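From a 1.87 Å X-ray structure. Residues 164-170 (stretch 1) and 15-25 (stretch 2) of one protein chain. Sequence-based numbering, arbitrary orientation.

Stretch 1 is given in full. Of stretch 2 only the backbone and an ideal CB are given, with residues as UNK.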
# COMPACT_ATOMS: atom_id res chain seq x y z
N GLY A 164 -2.84 33.64 -15.35
CA GLY A 164 -1.91 32.66 -15.86
C GLY A 164 -0.67 32.40 -15.04
O GLY A 164 0.15 31.61 -15.45
N GLU A 165 -0.52 33.02 -13.88
CA GLU A 165 0.65 32.81 -13.02
C GLU A 165 0.23 32.37 -11.61
O GLU A 165 -0.84 32.71 -11.14
CB GLU A 165 1.49 34.09 -12.94
CG GLU A 165 1.92 34.70 -14.29
CD GLU A 165 2.75 35.95 -14.09
OE1 GLU A 165 2.16 36.98 -13.72
OE2 GLU A 165 4.01 35.92 -14.22
N LEU A 166 1.10 31.61 -10.95
CA LEU A 166 0.80 31.07 -9.62
C LEU A 166 1.01 32.14 -8.56
O LEU A 166 2.08 32.77 -8.53
CB LEU A 166 1.69 29.84 -9.31
CG LEU A 166 1.35 29.04 -8.03
CD1 LEU A 166 1.57 27.55 -8.24
CD2 LEU A 166 2.17 29.50 -6.84
N ILE A 167 0.02 32.32 -7.70
CA ILE A 167 0.08 33.29 -6.63
C ILE A 167 -0.10 32.70 -5.22
O ILE A 167 0.01 33.43 -4.23
CB ILE A 167 -0.92 34.47 -6.84
CG1 ILE A 167 -2.36 33.98 -6.89
CG2 ILE A 167 -0.60 35.22 -8.13
CD1 ILE A 167 -3.38 35.04 -6.48
N GLY A 168 -0.29 31.39 -5.12
CA GLY A 168 -0.52 30.74 -3.81
C GLY A 168 -1.00 29.31 -3.94
O GLY A 168 -1.01 28.73 -5.04
N TRP A 169 -1.33 28.72 -2.79
CA TRP A 169 -1.89 27.38 -2.72
C TRP A 169 -2.94 27.34 -1.60
O TRP A 169 -2.87 28.15 -0.67
CB TRP A 169 -0.81 26.36 -2.36
CG TRP A 169 0.51 26.36 -3.13
CD1 TRP A 169 1.53 27.25 -3.02
CD2 TRP A 169 0.93 25.39 -4.11
NE1 TRP A 169 2.57 26.91 -3.86
CE2 TRP A 169 2.23 25.77 -4.54
CE3 TRP A 169 0.35 24.24 -4.66
CZ2 TRP A 169 2.95 25.03 -5.47
CZ3 TRP A 169 1.09 23.50 -5.60
CH2 TRP A 169 2.36 23.90 -5.99
N VAL A 170 -3.87 26.37 -1.66
CA VAL A 170 -4.76 26.11 -0.52
C VAL A 170 -4.68 24.61 -0.17
O VAL A 170 -4.72 23.73 -1.06
CB VAL A 170 -6.22 26.56 -0.76
CG1 VAL A 170 -6.77 26.00 -2.05
CG2 VAL A 170 -7.13 26.16 0.39
N UNK A 15 10.19 30.11 -18.95
CA UNK A 15 9.60 31.05 -17.93
C UNK A 15 9.08 30.27 -16.75
O UNK A 15 8.36 29.31 -16.93
CB UNK A 15 8.47 31.89 -18.53
N UNK A 16 9.46 30.67 -15.54
CA UNK A 16 8.89 30.07 -14.33
C UNK A 16 7.44 30.48 -14.10
O UNK A 16 7.00 31.56 -14.56
CB UNK A 16 9.73 30.46 -13.11
N UNK A 17 6.69 29.62 -13.41
CA UNK A 17 5.25 29.81 -13.22
C UNK A 17 4.84 30.81 -12.15
O UNK A 17 3.68 31.24 -12.17
CB UNK A 17 4.62 28.46 -12.88
N UNK A 18 5.72 31.17 -11.21
CA UNK A 18 5.33 32.14 -10.15
C UNK A 18 5.10 33.51 -10.78
O UNK A 18 5.76 33.85 -11.79
CB UNK A 18 6.40 32.23 -9.06
N UNK A 19 4.17 34.28 -10.24
CA UNK A 19 3.97 35.67 -10.69
C UNK A 19 5.30 36.43 -10.72
O UNK A 19 6.00 36.45 -9.72
CB UNK A 19 2.98 36.39 -9.78
N UNK A 20 5.61 37.08 -11.85
CA UNK A 20 6.89 37.75 -12.09
C UNK A 20 7.90 36.93 -12.91
O UNK A 20 8.87 37.50 -13.42
CB UNK A 20 7.52 38.11 -10.74
N UNK A 21 7.71 35.61 -13.01
CA UNK A 21 8.53 34.76 -13.88
C UNK A 21 9.57 33.86 -13.24
O UNK A 21 10.26 33.10 -13.94
CB UNK A 21 9.26 35.66 -14.88
N UNK A 22 9.74 33.94 -11.92
CA UNK A 22 10.61 32.98 -11.25
C UNK A 22 9.99 31.58 -11.27
O UNK A 22 8.77 31.43 -11.21
CB UNK A 22 10.88 33.42 -9.81
N UNK A 23 10.83 30.55 -11.33
CA UNK A 23 10.36 29.19 -10.96
C UNK A 23 10.00 29.13 -9.46
O UNK A 23 10.44 29.98 -8.66
CB UNK A 23 11.43 28.15 -11.28
N UNK A 24 9.22 28.13 -9.09
CA UNK A 24 8.93 27.88 -7.65
C UNK A 24 10.20 27.81 -6.80
O UNK A 24 10.27 28.44 -5.73
CB UNK A 24 8.15 26.57 -7.49
N UNK A 25 11.20 27.07 -7.26
CA UNK A 25 12.46 26.91 -6.51
C UNK A 25 13.28 28.21 -6.45
O UNK A 25 13.79 28.55 -5.39
CB UNK A 25 13.30 25.80 -7.15

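Position 15 aims its CA-to-CB bond toward stretch 1, yet nothing of that stretch lies within 5.5 Å of the ideal CB. Only a long side chain can bridge the gap, and the carboxylate of Glu165 makes a basic one attractive. The residue is Arg15: chi1 to chi3 are all t, and its NH2 forms a salt bridge with Glu165 OE2 at 2.8 Å, with an N-H...acceptor angle of 165° and the oxygen near the guanidinium plane. Water 1 joins the same pair, accepting from Arg15 NE (2.8 Å) and lying 2.7 Å from Glu165 OE2.

At position 16 the ideal CB would lie 2.1 Å from the backbone N of position 23, so stretch 2 itself excludes a side chain. Gly16 fits.

Position 17 points sideways, its ideal CB 4.8 Å from Leu166 CB, while its carbonyl accepts from the backbone of stretch 1: Leu166 N reaches that O at 2.9 Å and 173°. Leu, Ile, Val or Met would suit the apolar neighbour. Ile17 (chi1 p, chi2 t) brings its CD1 to 4.0 Å from Leu166 CD1.

Position 18 is paired with Leu166 in a single beta bridge, CA to CA 4.7 Å, but its CB points away. Stretch 1 therefore demands little of the side chain, and a beta-branched or other medium apolar residue would be compatible. It is Val18 (chi1 t). A type II turn starts here, closed by the N of position 21 donating to Val18 O at 2.9 Å.

Position 19 supplies the second backbone link, its N donating to Leu166 O at 3.1 Å and 161°. The ideal CB points sideways, 4.1 Å from both Glu165 OE1 and Ile167 CG2, so a side chain with an aliphatic stem and a polar or basic end would answer both; Lys, Arg or Gln are reasonable. In Arg19, CB lies 4.1 Å from Ile167 CG2 and the extended chain leads away. Its NH1 is 4.4 Å from Glu165 OE1, beyond a salt bridge and with the oxygen well out of the guanidinium plane; water 2 links these two atoms, 3.0 Å from NH1 and 2.8 Å from OE1.

Positions 20 and 21 have phi/psi of 98/-18 and 105/-3, where a CB would be jammed against the preceding carbonyl O. Both call for glycine, and both are glycine. Gly20 N donates to Glu165 OE2 at 3.1 Å (144°).

Positions 22, 23 and 25 are out of reach of stretch 1, which leaves their choice open. Glu22 accepts through its backbone O from Val18 N (3.1 Å); at 23, just before a helix, Ser, Thr, Asp or Asn would suit, and Thr23 caps a backbone N beyond the stretch. Lys25 bonds elsewhere in the structure.

Position 24 points toward Leu166 and Trp169, but the gap from its ideal CB exceeds 5.5 Å, favouring Leu or Met. Leu24 CD2 meets Leu166 CD2 at 4.1 Å, and Leu24 CD1 approaches the ring edge at Trp169 CZ2, 4.0 Å away.

Stretch 2, residues 15-25: RGIVRGGETLK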
# COMPACT_ATOMS: atom_id res chain seq x y z
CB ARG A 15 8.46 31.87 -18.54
CG ARG A 15 8.02 33.03 -17.66
CD ARG A 15 6.76 33.72 -18.17
NE ARG A 15 6.18 34.65 -17.17
CZ ARG A 15 6.54 35.93 -16.98
NH1 ARG A 15 7.50 36.50 -17.72
NH2 ARG A 15 5.94 36.67 -16.05
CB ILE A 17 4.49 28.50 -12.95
CG1 ILE A 17 4.89 27.89 -11.59
CG2 ILE A 17 4.70 27.52 -14.09
CD1 ILE A 17 4.09 26.66 -11.21
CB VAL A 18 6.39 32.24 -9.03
CG1 VAL A 18 6.02 33.27 -7.96
CG2 VAL A 18 6.60 30.88 -8.38
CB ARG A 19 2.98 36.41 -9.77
CG ARG A 19 2.72 37.89 -10.18
CD ARG A 19 1.77 38.55 -9.18
NE ARG A 19 1.83 40.00 -9.29
CZ ARG A 19 1.25 40.71 -10.23
NH1 ARG A 19 0.47 40.14 -11.16
NH2 ARG A 19 1.42 42.05 -10.20
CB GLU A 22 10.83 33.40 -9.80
CG GLU A 22 11.62 34.69 -9.60
CD GLU A 22 11.62 35.09 -8.15
OE1 GLU A 22 10.51 35.39 -7.60
OE2 GLU A 22 12.71 35.07 -7.53
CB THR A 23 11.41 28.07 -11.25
OG1 THR A 23 12.57 28.24 -10.41
CG2 THR A 23 11.84 28.09 -12.72
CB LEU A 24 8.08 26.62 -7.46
CG LEU A 24 6.62 26.67 -7.90
CD1 LEU A 24 6.07 25.24 -7.95
CD2 LEU A 24 5.76 27.52 -6.98
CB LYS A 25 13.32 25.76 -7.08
CG LYS A 25 14.61 25.51 -6.26
CD LYS A 25 15.30 24.21 -6.61
CE LYS A 25 16.74 24.13 -6.08
NZ LYS A 25 16.79 24.41 -4.61
O HOH W 1 5.05 33.49 -14.85
O HOH W 2 -0.10 37.33 -12.07
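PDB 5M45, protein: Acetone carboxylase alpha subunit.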